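Local coordinates for protein putative hydrolase (Bacteroides ovatus, PDB 4HBS) that is of unproven function but, as a five-bladed beta-propeller of the beta-fructosidase clan, is a putative hydrolase, possibly acting on carbohydrate, at residues L114-V118 and Y129-T133; S93-N97 and I152-Y158; K36-D42 and F399-W405. Residues are numbered along the deposited sequence.

Interaction 1: L114-V118 and Y129-T133; sequences LADYV and YQVRT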
loop_
_atom_site.group_PDB
_atom_site.type_symbol
_atom_site.label_atom_id
_atom_site.label_comp_id
_atom_site.label_asym_id
_atom_site.label_seq_id
_atom_site.Cartn_x
_atom_site.Cartn_y
_atom_site.Cartn_z
ATOM N N LEU A 114 12.245 6.557 10.047
ATOM C CA LEU A 114 12.631 7.966 9.894
ATOM C C LEU A 114 11.535 8.801 10.514
ATOM O O LEU A 114 10.848 9.576 9.828
ATOM C CB LEU A 114 12.840 8.325 8.411
ATOM C CG LEU A 114 13.772 7.446 7.601
ATOM C CD1 LEU A 114 13.697 7.823 6.170
ATOM C CD2 LEU A 114 15.190 7.531 8.111
ATOM N N ALA A 115 11.390 8.656 11.839
ATOM C CA ALA A 115 10.304 9.223 12.589
ATOM C C ALA A 115 10.653 10.490 13.341
ATOM O O ALA A 115 11.769 10.658 13.826
ATOM C CB ALA A 115 9.788 8.193 13.564
ATOM N N ASP A 116 9.635 11.356 13.474
ATOM C CA ASP A 116 9.653 12.637 14.188
ATOM C C ASP A 116 9.255 12.339 15.640
ATOM O O ASP A 116 8.138 12.639 16.047
ATOM C CB ASP A 116 8.647 13.595 13.479
ATOM C CG ASP A 116 8.649 15.047 13.902
ATOM O OD1 ASP A 116 9.135 15.346 15.023
ATOM O OD2 ASP A 116 8.137 15.886 13.127
ATOM N N TYR A 117 10.144 11.684 16.402
ATOM C CA TYR A 117 9.822 11.292 17.779
ATOM C C TYR A 117 9.564 12.474 18.684
ATOM O O TYR A 117 10.210 13.504 18.537
ATOM C CB TYR A 117 10.934 10.454 18.402
ATOM C CG TYR A 117 11.041 9.071 17.825
ATOM C CD1 TYR A 117 10.080 8.107 18.099
ATOM C CD2 TYR A 117 12.126 8.704 17.046
ATOM C CE1 TYR A 117 10.172 6.821 17.569
ATOM C CE2 TYR A 117 12.247 7.416 16.534
ATOM C CZ TYR A 117 11.262 6.477 16.788
ATOM O OH TYR A 117 11.377 5.193 16.303
ATOM N N VAL A 118 8.638 12.307 19.651
ATOM C CA VAL A 118 8.328 13.339 20.641
ATOM C C VAL A 118 9.446 13.278 21.681
ATOM O O VAL A 118 10.123 14.296 21.928
ATOM C CB VAL A 118 6.907 13.165 21.223
ATOM C CG1 VAL A 118 6.679 14.079 22.428
ATOM C CG2 VAL A 118 5.872 13.439 20.142
ATOM N N TYR A 129 8.553 7.252 22.734
ATOM C CA TYR A 129 8.589 6.688 21.393
ATOM C C TYR A 129 7.313 6.991 20.594
ATOM O O TYR A 129 7.040 6.321 19.600
ATOM C CB TYR A 129 8.931 5.197 21.429
ATOM C CG TYR A 129 10.427 4.973 21.374
ATOM C CD1 TYR A 129 11.203 5.043 22.520
ATOM C CD2 TYR A 129 11.076 4.766 20.161
ATOM C CE1 TYR A 129 12.583 4.855 22.473
ATOM C CE2 TYR A 129 12.452 4.580 20.099
ATOM C CZ TYR A 129 13.207 4.626 21.257
ATOM O OH TYR A 129 14.577 4.442 21.215
ATOM N N GLN A 130 6.622 8.099 20.949
ATOM C CA GLN A 130 5.457 8.604 20.226
ATOM C C GLN A 130 5.996 9.497 19.105
ATOM O O GLN A 130 7.087 10.060 19.240
ATOM C CB GLN A 130 4.514 9.343 21.173
ATOM C CG GLN A 130 3.800 8.377 22.115
ATOM C CD GLN A 130 2.613 8.967 22.805
ATOM O OE1 GLN A 130 2.029 9.952 22.363
ATOM N NE2 GLN A 130 2.236 8.383 23.919
ATOM N N VAL A 131 5.297 9.537 17.963
ATOM C CA VAL A 131 5.751 10.223 16.759
ATOM C C VAL A 131 4.699 11.201 16.247
ATOM O O VAL A 131 3.521 11.071 16.577
ATOM C CB VAL A 131 6.074 9.113 15.725
ATOM C CG1 VAL A 131 6.259 9.653 14.311
ATOM C CG2 VAL A 131 7.296 8.313 16.169
ATOM N N ARG A 132 5.153 12.206 15.467
ATOM C CA ARG A 132 4.306 13.200 14.806
ATOM C C ARG A 132 4.128 12.837 13.323
ATOM O O ARG A 132 5.002 12.188 12.745
ATOM C CB ARG A 132 4.942 14.581 14.900
ATOM C CG ARG A 132 5.382 14.966 16.284
ATOM C CD ARG A 132 5.857 16.391 16.297
ATOM N NE ARG A 132 6.201 16.843 17.644
ATOM C CZ ARG A 132 7.354 16.609 18.268
ATOM N NH1 ARG A 132 8.309 15.901 17.676
ATOM N NH2 ARG A 132 7.561 17.082 19.491
ATOM N N THR A 133 3.026 13.290 12.703
ATOM C CA THR A 133 2.746 13.065 11.273
ATOM C C THR A 133 3.987 13.483 10.412
ATOM O O THR A 133 4.560 14.556 10.648
ATOM C CB THR A 133 1.500 13.877 10.866
ATOM O OG1 THR A 133 0.396 13.543 11.709
ATOM C CG2 THR A 133 1.128 13.689 9.413
HETATM O O HOH W 1 10.191 16.707 20.410
#

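Interaction 2: S93-N97 and I152-Y158; sequences SFPRN and IDQDYLY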
loop_
_atom_site.group_PDB
_atom_site.type_symbol
_atom_site.label_atom_id
_atom_site.label_comp_id
_atom_site.label_asym_id
_atom_site.label_seq_id
_atom_site.Cartn_x
_atom_site.Cartn_y
_atom_site.Cartn_z
ATOM N N SER A 93 0.906 7.155 19.966
ATOM C CA SER A 93 0.598 8.304 19.131
ATOM C C SER A 93 -0.073 7.745 17.917
ATOM O O SER A 93 0.199 6.599 17.591
ATOM C CB SER A 93 1.890 8.991 18.721
ATOM O OG SER A 93 1.775 10.403 18.744
ATOM N N PHE A 94 -0.860 8.516 17.178
ATOM C CA PHE A 94 -1.480 7.974 15.976
ATOM C C PHE A 94 -1.240 8.906 14.770
ATOM O O PHE A 94 -2.213 9.358 14.136
ATOM C CB PHE A 94 -2.981 7.707 16.243
ATOM C CG PHE A 94 -3.647 6.668 15.354
ATOM C CD1 PHE A 94 -3.040 5.440 15.112
ATOM C CD2 PHE A 94 -4.916 6.889 14.825
ATOM C CE1 PHE A 94 -3.657 4.489 14.315
ATOM C CE2 PHE A 94 -5.545 5.912 14.050
ATOM C CZ PHE A 94 -4.927 4.711 13.824
ATOM N N PRO A 95 0.061 9.145 14.390
ATOM C CA PRO A 95 0.362 10.002 13.226
ATOM C C PRO A 95 -0.385 9.615 11.953
ATOM O O PRO A 95 -0.557 8.431 11.691
ATOM C CB PRO A 95 1.879 9.806 13.034
ATOM C CG PRO A 95 2.227 8.626 13.819
ATOM C CD PRO A 95 1.318 8.673 14.990
ATOM N N ARG A 96 -0.787 10.608 11.141
ATOM C CA ARG A 96 -1.530 10.337 9.904
ATOM C C ARG A 96 -0.686 9.685 8.831
ATOM O O ARG A 96 -1.243 9.018 7.968
ATOM C CB ARG A 96 -2.236 11.598 9.374
ATOM C CG ARG A 96 -3.221 12.208 10.381
ATOM C CD ARG A 96 -4.030 11.170 11.192
ATOM N NE ARG A 96 -5.422 11.582 11.447
ATOM C CZ ARG A 96 -6.509 11.027 10.907
ATOM N NH1 ARG A 96 -6.398 10.027 10.045
ATOM N NH2 ARG A 96 -7.719 11.483 11.213
ATOM N N ASN A 97 0.623 9.788 8.921
ATOM C CA ASN A 97 1.515 9.106 8.001
ATOM C C ASN A 97 2.927 9.121 8.555
ATOM O O ASN A 97 3.268 9.948 9.408
ATOM C CB ASN A 97 1.478 9.705 6.583
ATOM C CG ASN A 97 1.741 11.180 6.538
ATOM O OD1 ASN A 97 2.811 11.636 6.919
ATOM N ND2 ASN A 97 0.765 11.979 6.108
ATOM N N ILE A 152 -2.273 15.236 16.892
ATOM C CA ILE A 152 -2.295 14.820 15.487
ATOM C C ILE A 152 -3.537 15.419 14.785
ATOM O O ILE A 152 -4.616 15.490 15.378
ATOM C CB ILE A 152 -2.265 13.292 15.394
ATOM C CG1 ILE A 152 -1.040 12.682 16.125
ATOM C CG2 ILE A 152 -2.335 12.844 13.948
ATOM C CD1 ILE A 152 0.246 13.103 15.699
ATOM N N ASP A 153 -3.370 15.818 13.507
ATOM C CA ASP A 153 -4.428 16.425 12.680
ATOM C C ASP A 153 -5.523 15.473 12.366
ATOM O O ASP A 153 -5.253 14.366 11.899
ATOM C CB ASP A 153 -3.871 16.906 11.335
ATOM C CG ASP A 153 -2.818 17.948 11.482
ATOM O OD1 ASP A 153 -3.108 18.998 12.098
ATOM O OD2 ASP A 153 -1.683 17.696 11.049
ATOM N N GLN A 154 -6.773 15.913 12.558
ATOM C CA GLN A 154 -7.945 15.099 12.250
ATOM C C GLN A 154 -8.775 15.696 11.144
ATOM O O GLN A 154 -9.682 15.011 10.684
ATOM C CB GLN A 154 -8.819 14.914 13.498
ATOM C CG GLN A 154 -8.072 14.438 14.730
ATOM C CD GLN A 154 -7.377 13.132 14.523
ATOM O OE1 GLN A 154 -6.156 13.069 14.447
ATOM N NE2 GLN A 154 -8.135 12.056 14.412
ATOM N N ASP A 155 -8.443 16.923 10.669
ATOM C CA ASP A 155 -9.227 17.644 9.666
ATOM C C ASP A 155 -8.741 17.347 8.259
ATOM O O ASP A 155 -9.467 16.701 7.492
ATOM C CB ASP A 155 -9.240 19.179 9.931
ATOM C CG ASP A 155 -7.912 19.866 10.297
ATOM O OD1 ASP A 155 -6.893 19.146 10.502
ATOM O OD2 ASP A 155 -7.893 21.118 10.377
ATOM N N TYR A 156 -7.522 17.805 7.916
ATOM C CA TYR A 156 -6.925 17.613 6.596
ATOM C C TYR A 156 -5.656 16.806 6.755
ATOM O O TYR A 156 -4.893 17.046 7.693
ATOM C CB TYR A 156 -6.657 18.972 5.936
ATOM C CG TYR A 156 -7.935 19.764 5.781
ATOM C CD1 TYR A 156 -8.872 19.426 4.814
ATOM C CD2 TYR A 156 -8.291 20.738 6.712
ATOM C CE1 TYR A 156 -10.092 20.097 4.718
ATOM C CE2 TYR A 156 -9.512 21.409 6.634
ATOM C CZ TYR A 156 -10.410 21.090 5.630
ATOM O OH TYR A 156 -11.614 21.754 5.511
ATOM N N LEU A 157 -5.435 15.830 5.884
ATOM C CA LEU A 157 -4.238 14.993 6.006
ATOM C C LEU A 157 -3.801 14.436 4.662
ATOM O O LEU A 157 -4.441 14.697 3.643
ATOM C CB LEU A 157 -4.501 13.836 7.021
ATOM C CG LEU A 157 -5.626 12.863 6.663
ATOM C CD1 LEU A 157 -5.098 11.617 6.010
ATOM C CD2 LEU A 157 -6.377 12.466 7.862
ATOM N N TYR A 158 -2.670 13.702 4.679
ATOM C CA TYR A 158 -2.082 13.063 3.519
ATOM C C TYR A 158 -1.955 11.576 3.768
ATOM O O TYR A 158 -1.545 11.176 4.858
ATOM C CB TYR A 158 -0.680 13.652 3.224
ATOM C CG TYR A 158 -0.679 14.950 2.432
ATOM C CD1 TYR A 158 -1.333 15.047 1.204
ATOM C CD2 TYR A 158 0.044 16.054 2.869
ATOM C CE1 TYR A 158 -1.326 16.231 0.466
ATOM C CE2 TYR A 158 0.067 17.240 2.132
ATOM C CZ TYR A 158 -0.648 17.335 0.947
ATOM O OH TYR A 158 -0.654 18.498 0.219
#

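Interaction 3: K36-D42 and F399-W405; sequences KVFVYKD and FYRVFNW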
loop_
_atom_site.group_PDB
_atom_site.type_symbol
_atom_site.label_atom_id
_atom_site.label_comp_id
_atom_site.label_asym_id
_atom_site.label_seq_id
_atom_site.Cartn_x
_atom_site.Cartn_y
_atom_site.Cartn_z
ATOM N N LYS A 36 -2.568 -25.673 -8.248
ATOM C CA LYS A 36 -1.170 -25.444 -8.680
ATOM C C LYS A 36 -0.571 -24.148 -8.033
ATOM O O LYS A 36 0.638 -23.894 -8.170
ATOM C CB LYS A 36 -1.061 -25.324 -10.218
ATOM C CG LYS A 36 -1.474 -26.546 -11.025
ATOM C CD LYS A 36 -1.068 -26.368 -12.504
ATOM C CE LYS A 36 -1.287 -27.590 -13.368
ATOM N NZ LYS A 36 -2.176 -27.312 -14.526
ATOM N N VAL A 37 -1.415 -23.311 -7.380
ATOM C CA VAL A 37 -0.969 -22.067 -6.770
ATOM C C VAL A 37 -0.633 -22.338 -5.296
ATOM O O VAL A 37 -1.501 -22.759 -4.543
ATOM C CB VAL A 37 -2.049 -20.970 -6.954
ATOM C CG1 VAL A 37 -1.713 -19.715 -6.145
ATOM C CG2 VAL A 37 -2.207 -20.622 -8.434
ATOM N N PHE A 38 0.636 -22.109 -4.893
ATOM C CA PHE A 38 1.091 -22.319 -3.515
ATOM C C PHE A 38 1.104 -20.999 -2.783
ATOM O O PHE A 38 1.821 -20.094 -3.186
ATOM C CB PHE A 38 2.469 -22.975 -3.499
ATOM C CG PHE A 38 2.458 -24.278 -4.257
ATOM C CD1 PHE A 38 1.923 -25.428 -3.685
ATOM C CD2 PHE A 38 2.833 -24.325 -5.596
ATOM C CE1 PHE A 38 1.853 -26.623 -4.407
ATOM C CE2 PHE A 38 2.764 -25.525 -6.317
ATOM C CZ PHE A 38 2.261 -26.662 -5.720
ATOM N N VAL A 39 0.263 -20.877 -1.739
ATOM C CA VAL A 39 0.126 -19.673 -0.915
ATOM C C VAL A 39 0.761 -19.945 0.435
ATOM O O VAL A 39 0.549 -21.018 1.009
ATOM C CB VAL A 39 -1.356 -19.270 -0.749
ATOM C CG1 VAL A 39 -1.484 -17.990 0.064
ATOM C CG2 VAL A 39 -2.044 -19.111 -2.096
ATOM N N TYR A 40 1.507 -18.963 0.958
ATOM C CA TYR A 40 2.199 -19.082 2.232
ATOM C C TYR A 40 1.992 -17.888 3.093
ATOM O O TYR A 40 1.890 -16.782 2.568
ATOM C CB TYR A 40 3.711 -19.180 2.005
ATOM C CG TYR A 40 4.177 -20.389 1.246
ATOM C CD1 TYR A 40 4.173 -20.406 -0.142
ATOM C CD2 TYR A 40 4.730 -21.479 1.907
ATOM C CE1 TYR A 40 4.608 -21.525 -0.855
ATOM C CE2 TYR A 40 5.193 -22.595 1.207
ATOM C CZ TYR A 40 5.136 -22.611 -0.176
ATOM O OH TYR A 40 5.571 -23.707 -0.875
ATOM N N LYS A 41 2.046 -18.081 4.415
ATOM C CA LYS A 41 2.065 -16.990 5.373
ATOM C C LYS A 41 3.542 -16.642 5.566
ATOM O O LYS A 41 4.300 -17.542 5.923
ATOM C CB LYS A 41 1.457 -17.420 6.725
ATOM C CG LYS A 41 -0.010 -17.721 6.733
ATOM C CD LYS A 41 -0.425 -18.326 8.091
ATOM C CE LYS A 41 -1.914 -18.216 8.367
ATOM N NZ LYS A 41 -2.482 -19.478 8.932
ATOM N N ASP A 42 3.979 -15.400 5.329
ATOM C CA ASP A 42 5.390 -15.051 5.578
ATOM C C ASP A 42 5.528 -14.729 7.086
ATOM O O ASP A 42 5.186 -13.624 7.514
ATOM C CB ASP A 42 5.862 -13.877 4.677
ATOM C CG ASP A 42 7.361 -13.632 4.696
ATOM O OD1 ASP A 42 7.992 -13.891 5.737
ATOM O OD2 ASP A 42 7.900 -13.181 3.664
ATOM N N PHE A 399 1.695 -10.589 6.097
ATOM C CA PHE A 399 2.322 -10.845 4.809
ATOM C C PHE A 399 2.075 -12.269 4.275
ATOM O O PHE A 399 1.977 -13.232 5.043
ATOM C CB PHE A 399 3.820 -10.576 4.929
ATOM C CG PHE A 399 4.104 -9.135 5.270
ATOM C CD1 PHE A 399 4.038 -8.688 6.588
ATOM C CD2 PHE A 399 4.350 -8.204 4.271
ATOM C CE1 PHE A 399 4.302 -7.362 6.906
ATOM C CE2 PHE A 399 4.587 -6.866 4.591
ATOM C CZ PHE A 399 4.570 -6.460 5.908
ATOM N N TYR A 400 1.968 -12.374 2.935
ATOM C CA TYR A 400 1.766 -13.636 2.213
ATOM C C TYR A 400 2.669 -13.699 0.995
ATOM O O TYR A 400 3.005 -12.667 0.445
ATOM C CB TYR A 400 0.294 -13.785 1.744
ATOM C CG TYR A 400 -0.704 -13.664 2.865
ATOM C CD1 TYR A 400 -1.104 -12.418 3.336
ATOM C CD2 TYR A 400 -1.218 -14.794 3.490
ATOM C CE1 TYR A 400 -1.987 -12.299 4.400
ATOM C CE2 TYR A 400 -2.083 -14.687 4.577
ATOM C CZ TYR A 400 -2.472 -13.437 5.024
ATOM O OH TYR A 400 -3.302 -13.336 6.112
ATOM N N ARG A 401 3.033 -14.899 0.559
ATOM C CA ARG A 401 3.802 -15.120 -0.672
ATOM C C ARG A 401 3.034 -16.134 -1.511
ATOM O O ARG A 401 2.557 -17.135 -0.958
ATOM C CB ARG A 401 5.220 -15.609 -0.388
ATOM C CG ARG A 401 6.001 -14.688 0.532
ATOM C CD ARG A 401 7.428 -14.453 0.087
ATOM N NE ARG A 401 8.071 -13.456 0.950
ATOM C CZ ARG A 401 9.145 -12.728 0.639
ATOM N NH1 ARG A 401 9.743 -12.875 -0.542
ATOM N NH2 ARG A 401 9.630 -11.848 1.507
ATOM N N VAL A 402 2.837 -15.843 -2.805
ATOM C CA VAL A 402 2.131 -16.726 -3.728
ATOM C C VAL A 402 3.143 -17.207 -4.739
ATOM O O VAL A 402 3.695 -16.394 -5.484
ATOM C CB VAL A 402 0.921 -16.042 -4.421
ATOM C CG1 VAL A 402 0.091 -17.054 -5.204
ATOM C CG2 VAL A 402 0.045 -15.303 -3.414
ATOM N N PHE A 403 3.412 -18.519 -4.759
ATOM C CA PHE A 403 4.328 -19.117 -5.733
ATOM C C PHE A 403 3.530 -19.808 -6.818
ATOM O O PHE A 403 2.494 -20.425 -6.538
ATOM C CB PHE A 403 5.263 -20.109 -5.074
ATOM C CG PHE A 403 6.260 -19.470 -4.151
ATOM C CD1 PHE A 403 5.879 -19.036 -2.890
ATOM C CD2 PHE A 403 7.600 -19.381 -4.506
ATOM C CE1 PHE A 403 6.809 -18.483 -2.019
ATOM C CE2 PHE A 403 8.531 -18.828 -3.634
ATOM C CZ PHE A 403 8.130 -18.375 -2.398
ATOM N N ASN A 404 3.996 -19.692 -8.057
ATOM C CA ASN A 404 3.362 -20.310 -9.207
ATOM C C ASN A 404 1.959 -19.686 -9.502
ATOM O O ASN A 404 1.093 -20.351 -10.071
ATOM C CB ASN A 404 3.295 -21.839 -9.008
ATOM C CG ASN A 404 3.389 -22.650 -10.272
ATOM O OD1 ASN A 404 3.913 -22.204 -11.305
ATOM N ND2 ASN A 404 2.890 -23.875 -10.219
ATOM N N TRP A 405 1.774 -18.387 -9.150
ATOM C CA TRP A 405 0.562 -17.586 -9.449
ATOM C C TRP A 405 0.256 -17.566 -10.965
ATOM O O TRP A 405 -0.903 -17.495 -11.358
ATOM C CB TRP A 405 0.716 -16.137 -8.939
ATOM C CG TRP A 405 1.945 -15.423 -9.435
ATOM C CD1 TRP A 405 3.185 -15.438 -8.870
ATOM C CD2 TRP A 405 2.071 -14.685 -10.656
ATOM N NE1 TRP A 405 4.069 -14.733 -9.648
ATOM C CE2 TRP A 405 3.417 -14.278 -10.762
ATOM C CE3 TRP A 405 1.183 -14.356 -11.691
ATOM C CZ2 TRP A 405 3.884 -13.517 -11.836
ATOM C CZ3 TRP A 405 1.654 -13.630 -12.770
ATOM C CH2 TRP A 405 2.990 -13.220 -12.837
#

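Interaction 1: L114-V118 and Y129-T133
Arg132 has 95 Å² covered by the facing segment, the largest share in this contact. With chi1 near m and chi2 and chi3 both extended, it stretches across that segment, so that NH1 lies 2.8 Å from Asp116 OD1 in a salt bridge and reaches Tyr117 O in a weak hydrogen bond of 3.2 Å. One face of the guanidinium packs on Val118, whose CG2 is 4.0 Å from Arg132 CZ, and a water links Arg132 NH2 to Val118 O. Asp116, in the t rotamer, presents OD1 to the guanidinium edge. Beneath these side chains, 116-117 and 131-132 form a minimal, weakly bonded antiparallel pairing beside the propeller blade that contains strand 98-102, with Gln130 resting against strand 88-93; Arg132 N to Asp116 O (3.1 Å) and Val118 N to Gln130 O (2.8 Å) tie it together, with Tyr117 and Val131 as a non-hydrogen-bonded pair. On their face Tyr117, in the m rotamer, touches Val131, Tyr117 CD1 to Val131 CG2 3.4 Å, and Ala115 CB meets the same Val131 CG2 at 3.6 Å. Tyr129, at a left-handed backbone position, brings its ring to Tyr117 as a T-shaped pair: its edge is toward the face of Tyr117, centroids 5.0 Å apart and planes at 71°.

Interaction 2: S93-N97 and I152-Y158
Two side-chain donors on 93-97 reach main-chain acceptors on 152-158. Asn97 ND2 gives a nearly straight hydrogen bond to Tyr158 O (2.7 Å), at the start of strand 156-165, while Arg96 NE bonds to Asp153 O at 2.8 Å. The guanidinium charge has its carboxylate outside the two segments: Arg96 NH1 forms a salt bridge with Asp77, and Asp153 pairs instead with Arg136. Around this polar centre the packing is aliphatic. Leu157 CD2 sits over one face of the guanidinium, 3.3 Å from Arg96 NH1, and Ile152 CG2 touches Arg96 CD at 3.6 Å and Phe94 O at 3.5 Å. Ile152 CD1 reaches on to Pro95 CA at 4.0 Å. The contact thus joins the loop that leads from strand 88-93 into strand 98-102 of one propeller blade to strand 156-165, the first strand of the next. With no beta bridge between the segments, the blades meet here through buried arginine and asparagine side chains that donate to backbone carbonyls, in place of strand pairing.

Interaction 3: K36-D42 and F399-W405
This is the closure of the propeller: strand 38-42, near the N-terminus, lies antiparallel beside strand 399-403, near the C-terminus, so that one blade is assembled from both ends of the chain, the "Velcro" closure familiar from beta-propellers. Asp42 loses the most surface, 86 Å². Its N donates to Phe399 O (3.0 Å), and its OD2 takes Arg401 NE at 2.7 Å in a salt bridge; Asp42 is also the N-cap of helix 43-48, its OD1 accepting from Tyr45 N. One carboxylate thus joins the strand pair to the helix that follows. Arg401, with 70 Å² covered, also pairs with Glu370 through NH1, so its charge is shared between two acids. Tyr40 (69 Å²) is the hydrogen-bonded partner of Arg401: Tyr40 N to Arg401 O is 2.8 Å and Arg401 N to Tyr40 O is 3.0 Å. Its ring lies on the same face as Phe403 and touches it, Tyr40 CE1 to Phe403 CD1 3.5 Å. On the other face Val39 and Val402 pair, backed by Phe339 and Leu338 of strand 333-340 in the preceding blade. Past the strands, Asn404, at a left-handed backbone position, donates from ND2 to Lys36 O at 3.0 Å.

Interactions 1 and 2 are neighbours, with centres 12 Å apart, and share one patch of the fold: Val131 O lies 2.9 Å from Ser93 OG, Thr133 OG1 is 3.2 Å from Arg96 N, and Thr133 OG1 packs on Ile152 CG2 at 3.6 Å. Interaction 1 is partly buried, toward the surface, and its arginine also reaches a water; interaction 2 is buried between blades, where side chains bond to backbone carbonyls. Interaction 3 lies about 34 Å from both, centre to centre, and on the opposite side of the chain's centre from interaction 2. It too is buried, but rests on a regular strand ladder, joining segments whose nearest ends are 357 residues apart.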